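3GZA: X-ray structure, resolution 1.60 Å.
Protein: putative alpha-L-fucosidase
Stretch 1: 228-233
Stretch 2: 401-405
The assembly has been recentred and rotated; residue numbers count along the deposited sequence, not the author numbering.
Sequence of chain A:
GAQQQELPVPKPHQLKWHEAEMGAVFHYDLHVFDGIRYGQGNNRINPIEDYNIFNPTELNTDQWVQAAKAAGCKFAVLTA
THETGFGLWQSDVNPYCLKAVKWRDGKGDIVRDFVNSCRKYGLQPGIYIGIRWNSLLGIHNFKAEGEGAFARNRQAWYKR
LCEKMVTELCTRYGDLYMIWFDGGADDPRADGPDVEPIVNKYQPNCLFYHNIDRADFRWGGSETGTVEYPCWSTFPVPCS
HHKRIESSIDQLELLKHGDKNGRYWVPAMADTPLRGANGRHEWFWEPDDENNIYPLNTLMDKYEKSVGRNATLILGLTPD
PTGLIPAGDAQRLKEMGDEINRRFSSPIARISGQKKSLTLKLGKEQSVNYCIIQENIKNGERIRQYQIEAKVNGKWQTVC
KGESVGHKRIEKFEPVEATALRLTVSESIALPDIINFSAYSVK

Stretch 1 228-233: EYPCWS
Stretch 2 (401-405) KGESV

How do the two backbones lie against each other? Residues 228-233 form an irregular segment with no helix or strand, its residues mostly in extended phi/psi up to Trp232, while the second stretch leaves a strand at Lys401-Gly402 and continues as loop. The nearest CA pair is Pro230 and Ser404, 5.5 Å apart; from Tyr229 to Trp232 and from Gly402 to Val405 the chains advance in broadly the same sense. The contact buries 331 Å² in total. Glu228 begins the first stretch at phi/psi -90/-180, its m, m side chain out of reach. In the second, Lys401 (-142/148, chi1 -69°, m; CD, CE and NZ not modelled) and Gly402 (-157/-168) are extended, Glu403 departs from that conformation at -126/-82, Ser404 returns to it at -74/147, and Val405 (-125/-69, chi1 173°, t) has its CA-to-CB bond away from the first stretch.

What does Tyr229 contribute? Its backbone sits at -134/134 and its CA-to-CB bond points sideways, but chi1 of -170° (t) and chi2 of 85° bring the ring's end nearer to the second stretch. There the hydroxyl works in both directions: it accepts a hydrogen bond from Glu403 N to Tyr229 OH at 2.9 Å, with an N-H...O angle of 156°, and donates one from Tyr229 OH to Ser404 O at 2.6 Å. One phenol thus ties together two successive residues of the loop. Glu403 N and Gly402 CA lie at the edge of the ring, near its plane. Tyr229 OH is 3.8 Å from Gly402 CA, and the absence of a side chain matters here, since an ideal CB on Gly402 would clash, only 2.8 Å from Tyr229 OH.

How do Pro230 and Cys231 meet Ser404? A cis peptide bond precedes Pro230, which has phi/psi -67/158, a C-gamma endo pucker and its CA-to-CB bond directed toward the second stretch. Pro230 CB lies 3.3 Å from Ser404 OG, and Pro230 CG 3.7 Å from Glu403 OE2 (Glu403 chi -70° m, -176° t, 69°), van der Waals contacts of ring carbons with oxygens. Cys231 (-134/109, chi1 -175°, t) uses its backbone instead: Cys231 N donates to Ser404 OG at 3.1 Å, angle 148°. The p rotamer of Ser404, chi1 53°, places the hydroxyl for this bond. Water 1 extends the link, within hydrogen-bonding distance of both Ser404 OG (2.6 Å) and Cys231 O (3.0 Å).

Where does Trp232 close the contact? With phi/psi -101/155, chi1 -49° (m) and chi2 100°, its CA-to-CB bond points sideways but its indole end comes nearer. Ser404 CB sits over one face of the six-membered ring, 3.5 Å from the Trp232 ring centroid and 12° off the normal, a CH-pi contact in which a slightly polarised C-H meets the aromatic electrons. Trp232 CZ2 also packs 4.1 Å from Glu403 CB. Ser233 (-86/-20, chi1 -66°, m) lies beyond contact, its OG hydrogen-bonded elsewhere in the structure.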

# COMPACT_ATOMS: atom_id res chain seq x y z
N GLU A 228 36.44 1.12 19.75
CA GLU A 228 37.66 0.65 20.34
C GLU A 228 38.70 1.76 20.32
O GLU A 228 38.41 2.88 19.90
CB GLU A 228 38.13 -0.61 19.64
CG GLU A 228 37.14 -1.77 19.79
CD GLU A 228 36.97 -2.20 21.22
OE1 GLU A 228 37.99 -2.42 21.88
OE2 GLU A 228 35.82 -2.37 21.68
N TYR A 229 39.89 1.48 20.83
CA TYR A 229 40.98 2.45 20.87
C TYR A 229 42.29 1.81 20.40
O TYR A 229 42.61 0.71 20.85
CB TYR A 229 41.08 3.08 22.28
CG TYR A 229 42.05 4.26 22.23
CD1 TYR A 229 41.59 5.51 21.84
CD2 TYR A 229 43.39 4.10 22.52
CE1 TYR A 229 42.43 6.56 21.70
CE2 TYR A 229 44.29 5.17 22.37
CZ TYR A 229 43.79 6.40 21.97
OH TYR A 229 44.64 7.46 21.83
N PRO A 230 43.06 2.49 19.51
CA PRO A 230 42.81 3.81 18.91
C PRO A 230 41.62 3.80 17.97
O PRO A 230 41.18 2.72 17.52
CB PRO A 230 44.11 4.08 18.13
CG PRO A 230 44.65 2.78 17.83
CD PRO A 230 44.33 1.92 19.02
N CYS A 231 41.05 4.97 17.73
CA CYS A 231 39.94 5.11 16.79
C CYS A 231 40.20 6.32 15.87
O CYS A 231 40.19 7.45 16.32
CB CYS A 231 38.59 5.29 17.48
SG CYS A 231 37.23 5.31 16.32
N TRP A 232 40.50 6.02 14.60
CA TRP A 232 40.83 7.03 13.59
C TRP A 232 39.63 7.27 12.72
O TRP A 232 38.81 6.41 12.53
CB TRP A 232 41.97 6.49 12.70
CG TRP A 232 43.12 5.95 13.46
CD1 TRP A 232 43.39 4.61 13.71
CD2 TRP A 232 44.20 6.67 14.04
NE1 TRP A 232 44.53 4.49 14.43
CE2 TRP A 232 45.05 5.73 14.66
CE3 TRP A 232 44.52 8.02 14.10
CZ2 TRP A 232 46.21 6.10 15.33
CZ3 TRP A 232 45.66 8.40 14.80
CH2 TRP A 232 46.51 7.45 15.38
N SER A 233 39.57 8.45 12.12
CA SER A 233 38.49 8.81 11.21
C SER A 233 38.73 8.37 9.79
O SER A 233 37.78 8.28 9.01
CB SER A 233 38.30 10.33 11.13
OG SER A 233 37.85 10.83 12.38
N LYS A 401 49.34 7.35 28.14
CA LYS A 401 49.93 7.36 26.81
C LYS A 401 48.85 6.92 25.85
O LYS A 401 48.02 6.08 26.19
CB LYS A 401 51.11 6.40 26.75
CG LYS A 401 52.33 6.83 27.55
N GLY A 402 48.89 7.44 24.64
CA GLY A 402 47.93 7.05 23.61
C GLY A 402 48.42 7.29 22.22
O GLY A 402 49.59 7.56 22.00
N GLU A 403 47.49 7.19 21.28
CA GLU A 403 47.81 7.31 19.86
C GLU A 403 46.94 8.35 19.21
O GLU A 403 47.34 9.49 19.07
CB GLU A 403 47.62 5.97 19.16
CG GLU A 403 48.63 4.94 19.54
CD GLU A 403 48.46 3.65 18.76
OE1 GLU A 403 48.72 3.64 17.54
OE2 GLU A 403 48.04 2.66 19.39
N SER A 404 45.71 7.97 18.86
CA SER A 404 44.75 8.86 18.24
C SER A 404 44.14 9.86 19.22
O SER A 404 43.90 9.54 20.38
CB SER A 404 43.61 8.05 17.63
OG SER A 404 43.05 7.17 18.60
N VAL A 405 43.85 11.04 18.69
CA VAL A 405 43.14 12.06 19.44
C VAL A 405 41.92 12.44 18.59
O VAL A 405 40.79 12.13 18.97
CB VAL A 405 44.04 13.24 19.79
CG1 VAL A 405 43.21 14.34 20.41
CG2 VAL A 405 45.15 12.81 20.74
O HOH W 1 40.63 7.95 19.25